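Local structure of fructose permease (Bacillus subtilis, 1BLE) at residues 27-32 with 76-81; 68-73 with 97-102. The protein passes phosphoryl groups from the IIA unit to incoming fructose, as the IIB subunit of a sugar phosphotransferase transport system. All coordinates share one frame; numbering follows the deposited sequence.

Interaction 1 lies in the parallel part of the main sheet and joins the starts of strands 30-34 and 79-84; interaction 2 joins the end of helix 63-71 to the loop before strand 102-107. Their centres lie 12 Å apart. The chain passes from residues 68-73 of interaction 2 through a short loop into residues 76-81 of interaction 1, so helix 63-71 and strand 79-84 are consecutive elements of the α/β fold. Interaction 1 is the nearer to the phosphorylation site: the side chain of Ile31 is about 11 Å from that of His15, whereas interaction 2 is remote from it. Ile32 of interaction 1, and Ala69 in the helix of interaction 2, each pack on Met43 of the second subunit.

Interaction 1: 27-32 with 76-81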
loop_
_atom_site.group_PDB
_atom_site.type_symbol
_atom_site.label_atom_id
_atom_site.label_comp_id
_atom_site.label_asym_id
_atom_site.label_seq_id
_atom_site.Cartn_x
_atom_site.Cartn_y
_atom_site.Cartn_z
ATOM N N ALA A 27 -20.566 9.491 -1.388
ATOM C CA ALA A 27 -20.618 8.088 -1.007
ATOM C C ALA A 27 -19.895 7.251 -2.112
ATOM O O ALA A 27 -20.521 6.487 -2.856
ATOM C CB ALA A 27 -22.059 7.655 -0.826
ATOM N N ALA A 28 -18.580 7.431 -2.243
ATOM C CA ALA A 28 -17.815 6.712 -3.254
ATOM C C ALA A 28 -17.145 5.519 -2.625
ATOM O O ALA A 28 -16.798 5.565 -1.454
ATOM C CB ALA A 28 -16.799 7.616 -3.870
ATOM N N ASP A 29 -16.977 4.456 -3.406
ATOM C CA ASP A 29 -16.375 3.224 -2.919
ATOM C C ASP A 29 -14.848 3.354 -2.991
ATOM O O ASP A 29 -14.116 3.001 -2.043
ATOM C CB ASP A 29 -16.815 2.014 -3.779
ATOM C CG ASP A 29 -18.361 1.937 -4.025
ATOM O OD1 ASP A 29 -19.171 2.115 -3.083
ATOM O OD2 ASP A 29 -18.778 1.635 -5.171
ATOM N N ARG A 30 -14.385 3.941 -4.091
ATOM C CA ARG A 30 -12.954 4.089 -4.345
ATOM C C ARG A 30 -12.437 5.423 -4.876
ATOM O O ARG A 30 -13.171 6.159 -5.526
ATOM C CB ARG A 30 -12.532 3.007 -5.318
ATOM C CG ARG A 30 -13.445 2.899 -6.493
ATOM C CD ARG A 30 -13.220 1.562 -7.179
ATOM N NE ARG A 30 -13.707 0.396 -6.422
ATOM C CZ ARG A 30 -13.215 -0.838 -6.566
ATOM N NH1 ARG A 30 -12.208 -1.054 -7.424
ATOM N NH2 ARG A 30 -13.771 -1.865 -5.922
ATOM N N ILE A 31 -11.155 5.693 -4.608
ATOM C CA ILE A 31 -10.453 6.887 -5.056
ATOM C C ILE A 31 -9.334 6.412 -5.958
ATOM O O ILE A 31 -8.511 5.606 -5.560
ATOM C CB ILE A 31 -9.798 7.625 -3.899
ATOM C CG1 ILE A 31 -10.854 8.204 -3.015
ATOM C CG2 ILE A 31 -8.978 8.808 -4.382
ATOM C CD1 ILE A 31 -10.230 8.975 -1.908
ATOM N N ILE A 32 -9.278 6.919 -7.170
ATOM C CA ILE A 32 -8.222 6.496 -8.044
ATOM C C ILE A 32 -7.408 7.695 -8.502
ATOM O O ILE A 32 -7.964 8.702 -8.947
ATOM C CB ILE A 32 -8.800 5.765 -9.255
ATOM C CG1 ILE A 32 -9.608 4.565 -8.791
ATOM C CG2 ILE A 32 -7.700 5.318 -10.172
ATOM C CD1 ILE A 32 -10.616 4.116 -9.810
ATOM N N GLU A 76 -18.340 -2.556 -13.058
ATOM C CA GLU A 76 -19.583 -2.061 -13.618
ATOM C C GLU A 76 -20.477 -1.540 -12.490
ATOM O O GLU A 76 -20.741 -2.259 -11.519
ATOM C CB GLU A 76 -20.294 -3.184 -14.371
ATOM C CG GLU A 76 -21.188 -2.699 -15.505
ATOM C CD GLU A 76 -22.194 -3.751 -15.953
ATOM O OE1 GLU A 76 -22.352 -4.771 -15.230
ATOM O OE2 GLU A 76 -22.845 -3.545 -17.015
ATOM N N GLY A 77 -20.905 -0.285 -12.613
ATOM C CA GLY A 77 -21.760 0.302 -11.604
ATOM C C GLY A 77 -21.037 0.908 -10.411
ATOM O O GLY A 77 -21.653 1.641 -9.629
ATOM N N VAL A 78 -19.748 0.578 -10.251
ATOM C CA VAL A 78 -18.903 1.092 -9.152
ATOM C C VAL A 78 -18.919 2.626 -9.137
ATOM O O VAL A 78 -18.954 3.268 -10.202
ATOM C CB VAL A 78 -17.414 0.658 -9.299
ATOM C CG1 VAL A 78 -16.593 1.257 -8.189
ATOM C CG2 VAL A 78 -17.268 -0.838 -9.277
ATOM N N THR A 79 -18.872 3.200 -7.933
ATOM C CA THR A 79 -18.893 4.640 -7.750
ATOM C C THR A 79 -17.507 5.113 -7.352
ATOM O O THR A 79 -17.036 4.797 -6.261
ATOM C CB THR A 79 -19.936 5.003 -6.679
ATOM O OG1 THR A 79 -21.217 5.084 -7.312
ATOM C CG2 THR A 79 -19.628 6.330 -5.990
ATOM N N ALA A 80 -16.883 5.913 -8.214
ATOM C CA ALA A 80 -15.532 6.404 -7.969
ATOM C C ALA A 80 -15.314 7.891 -8.098
ATOM O O ALA A 80 -16.084 8.616 -8.739
ATOM C CB ALA A 80 -14.580 5.714 -8.894
ATOM N N MET A 81 -14.178 8.319 -7.565
ATOM C CA MET A 81 -13.752 9.710 -7.576
ATOM C C MET A 81 -12.291 9.686 -8.052
ATOM O O MET A 81 -11.477 8.937 -7.508
ATOM C CB MET A 81 -13.869 10.245 -6.156
ATOM C CG MET A 81 -13.516 11.661 -6.003
ATOM S SD MET A 81 -13.560 12.143 -4.305
ATOM C CE MET A 81 -12.343 13.491 -4.446
#
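Arg30 and Ile31 lie beside Ala80 and Met81 in parallel register, and backbone hydrogen bonds join the two strands. Met81 N gives its proton to Arg30 O at 3.1 Å, and Met81 O takes one from Ile32 N at 3.0 Å, gripping Met81 on both sides of its CA. Where strand 79-84 begins, and just ahead of strand 30-34, the pairing is made partly by a side chain. Asp29 N binds Thr79 O at 2.9 Å, and the Asp29 carboxylate answers by accepting Thr79 N on OD2 at 3.2 Å, an almost straight bond (170° at the hydrogen) that arrives from above the carboxylate plane. CG stands anti to the carbonyl carbon, beside the backbone N (chi1 -49°), and the short side chain suits a bond to a backbone N-H so close by. An alanine here would probably leave Thr79 N without this acceptor, and the start of the pairing less firmly held.

Apolar contacts fill in around these bonds. Val78 CG1 meets the bent Arg30 chain at about a right angle, 3.5 Å from CD, while Ala80 CB lies 3.9 Å from Arg30 CG; a small alanine leaves room for the long arginine on the same face. Thr79 CG2, anti to its own backbone N, lies against Ala28 CA at 3.3 Å, the methyl branch serving as the apolar half of threonine.

This is parallel strand pairing inside an α/β fold, with helix 18-26 covering the face that holds Ile31 and Met81: both rest on Leu19, with Ile23 and Trp22 adding cover, as suits large hydrophobic residues between sheet and helix. Strand 30-34 is an inner strand, its Ile31 bonded to Lys57 and Ser59 on one edge and strand 79-84 on the other, beyond which comes strand 3-10.

Interaction 2: 68-73 with 97-102; sequences KAFHSP and GVPIKT
Phe70, near the end of helix 63-71, presents a ring face to Val98, whose CG1 methyl sits over it in a CH-pi contact, 3.5 Å from the ring centroid and 19° off the normal. That methyl is closest to CG and CD2, so it is offset toward one side of the ring. Pro99 comes at a slant to the far end of the same ring, its CD 3.3 Å from Phe70 CE2. A flat aromatic ring suits this place because its face takes the Val98 methyl while its far end still meets Pro99 CD. His71 brings the edge of its imidazole to the carbonyl of Gly97, with NE2 2.8 Å from Gly97 O.

Several features set these groups in place. Phe70 CG is anti to the backbone N (chi1 177°), and CB already points toward the loop. His71 turns one ring face to Phe70 CD2, and its ND1 makes a weak hydrogen bond to Ala67 O one turn back. Gly97 has a positive phi of 96°, and a side chain there would crowd both the preceding carbonyl and His71. Farther out, Ile4 of strand 3-10 touches both Phe70 and Val98, Met2 touches Phe70, and Leu93 of helix 88-94 backs Val98.

The contact of Phe70 with Val98 and Pro99 thus joins helix to loop above the sheet, held by dispersion and CH-pi attraction, which need close fit more than exact direction.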
loop_
_atom_site.group_PDB
_atom_site.type_symbol
_atom_site.label_atom_id
_atom_site.label_comp_id
_atom_site.label_asym_id
_atom_site.label_seq_id
_atom_site.Cartn_x
_atom_site.Cartn_y
_atom_site.Cartn_z
ATOM N N LYS A 68 -8.835 1.514 -19.622
ATOM C CA LYS A 68 -9.207 0.091 -19.660
ATOM C C LYS A 68 -10.141 -0.288 -18.552
ATOM O O LYS A 68 -11.154 -0.913 -18.819
ATOM C CB LYS A 68 -8.000 -0.839 -19.630
ATOM N N ALA A 69 -9.863 0.172 -17.331
ATOM C CA ALA A 69 -10.714 -0.147 -16.177
ATOM C C ALA A 69 -12.099 0.485 -16.273
ATOM O O ALA A 69 -13.093 -0.166 -15.986
ATOM C CB ALA A 69 -10.043 0.254 -14.890
ATOM N N PHE A 70 -12.167 1.727 -16.729
ATOM C CA PHE A 70 -13.436 2.421 -16.845
ATOM C C PHE A 70 -14.473 1.616 -17.584
ATOM O O PHE A 70 -15.663 1.681 -17.268
ATOM C CB PHE A 70 -13.279 3.735 -17.579
ATOM C CG PHE A 70 -14.572 4.440 -17.781
ATOM C CD1 PHE A 70 -15.375 4.755 -16.689
ATOM C CD2 PHE A 70 -15.015 4.775 -19.049
ATOM C CE1 PHE A 70 -16.605 5.402 -16.848
ATOM C CE2 PHE A 70 -16.247 5.426 -19.220
ATOM C CZ PHE A 70 -17.040 5.738 -18.114
ATOM N N HIS A 71 -14.017 0.888 -18.601
ATOM C CA HIS A 71 -14.903 0.075 -19.435
ATOM C C HIS A 71 -14.991 -1.385 -19.001
ATOM O O HIS A 71 -15.895 -2.106 -19.423
ATOM C CB HIS A 71 -14.516 0.175 -20.929
ATOM C CG HIS A 71 -14.615 1.563 -21.492
ATOM N ND1 HIS A 71 -13.512 2.296 -21.863
ATOM C CD2 HIS A 71 -15.687 2.369 -21.684
ATOM C CE1 HIS A 71 -13.885 3.493 -22.253
ATOM N NE2 HIS A 71 -15.207 3.569 -22.156
ATOM N N SER A 72 -14.065 -1.839 -18.168
ATOM C CA SER A 72 -14.145 -3.236 -17.729
ATOM C C SER A 72 -15.455 -3.532 -16.993
ATOM O O SER A 72 -16.021 -2.663 -16.319
ATOM C CB SER A 72 -12.970 -3.638 -16.848
ATOM O OG SER A 72 -13.300 -4.822 -16.151
ATOM N N PRO A 73 -15.980 -4.756 -17.162
ATOM C CA PRO A 73 -17.226 -5.196 -16.534
ATOM C C PRO A 73 -17.142 -5.480 -15.027
ATOM O O PRO A 73 -18.172 -5.514 -14.340
ATOM C CB PRO A 73 -17.577 -6.443 -17.355
ATOM C CG PRO A 73 -17.002 -6.124 -18.711
ATOM C CD PRO A 73 -15.643 -5.667 -18.275
ATOM N N GLY A 97 -11.477 7.418 -24.319
ATOM C CA GLY A 97 -12.869 7.006 -24.266
ATOM C C GLY A 97 -13.598 6.986 -22.947
ATOM O O GLY A 97 -14.562 6.234 -22.788
ATOM N N VAL A 98 -13.172 7.836 -22.018
ATOM C CA VAL A 98 -13.779 7.917 -20.702
ATOM C C VAL A 98 -14.396 9.305 -20.627
ATOM O O VAL A 98 -13.688 10.288 -20.540
ATOM C CB VAL A 98 -12.706 7.741 -19.573
ATOM C CG1 VAL A 98 -13.381 7.606 -18.225
ATOM C CG2 VAL A 98 -11.823 6.520 -19.847
ATOM N N PRO A 99 -15.730 9.400 -20.671
ATOM C CA PRO A 99 -16.386 10.707 -20.606
ATOM C C PRO A 99 -16.353 11.322 -19.206
ATOM O O PRO A 99 -16.771 10.705 -18.211
ATOM C CB PRO A 99 -17.825 10.378 -21.015
ATOM C CG PRO A 99 -18.060 9.084 -20.325
ATOM C CD PRO A 99 -16.734 8.322 -20.618
ATOM N N ILE A 100 -15.854 12.543 -19.125
ATOM C CA ILE A 100 -15.827 13.235 -17.853
ATOM C C ILE A 100 -16.692 14.499 -18.017
ATOM O O ILE A 100 -16.446 15.335 -18.874
ATOM C CB ILE A 100 -14.369 13.448 -17.411
ATOM C CG1 ILE A 100 -13.817 12.100 -16.939
ATOM C CG2 ILE A 100 -14.280 14.497 -16.331
ATOM C CD1 ILE A 100 -12.346 12.050 -16.771
ATOM N N LYS A 101 -17.793 14.557 -17.286
ATOM C CA LYS A 101 -18.694 15.692 -17.419
ATOM C C LYS A 101 -18.150 16.989 -16.803
ATOM O O LYS A 101 -18.094 18.026 -17.467
ATOM C CB LYS A 101 -20.068 15.357 -16.809
ATOM N N THR A 102 -17.789 16.942 -15.525
ATOM C CA THR A 102 -17.263 18.120 -14.850
ATOM C C THR A 102 -15.921 17.803 -14.196
ATOM O O THR A 102 -15.596 16.648 -13.936
ATOM C CB THR A 102 -18.263 18.674 -13.765
ATOM O OG1 THR A 102 -18.077 18.003 -12.509
ATOM C CG2 THR A 102 -19.695 18.486 -14.212
#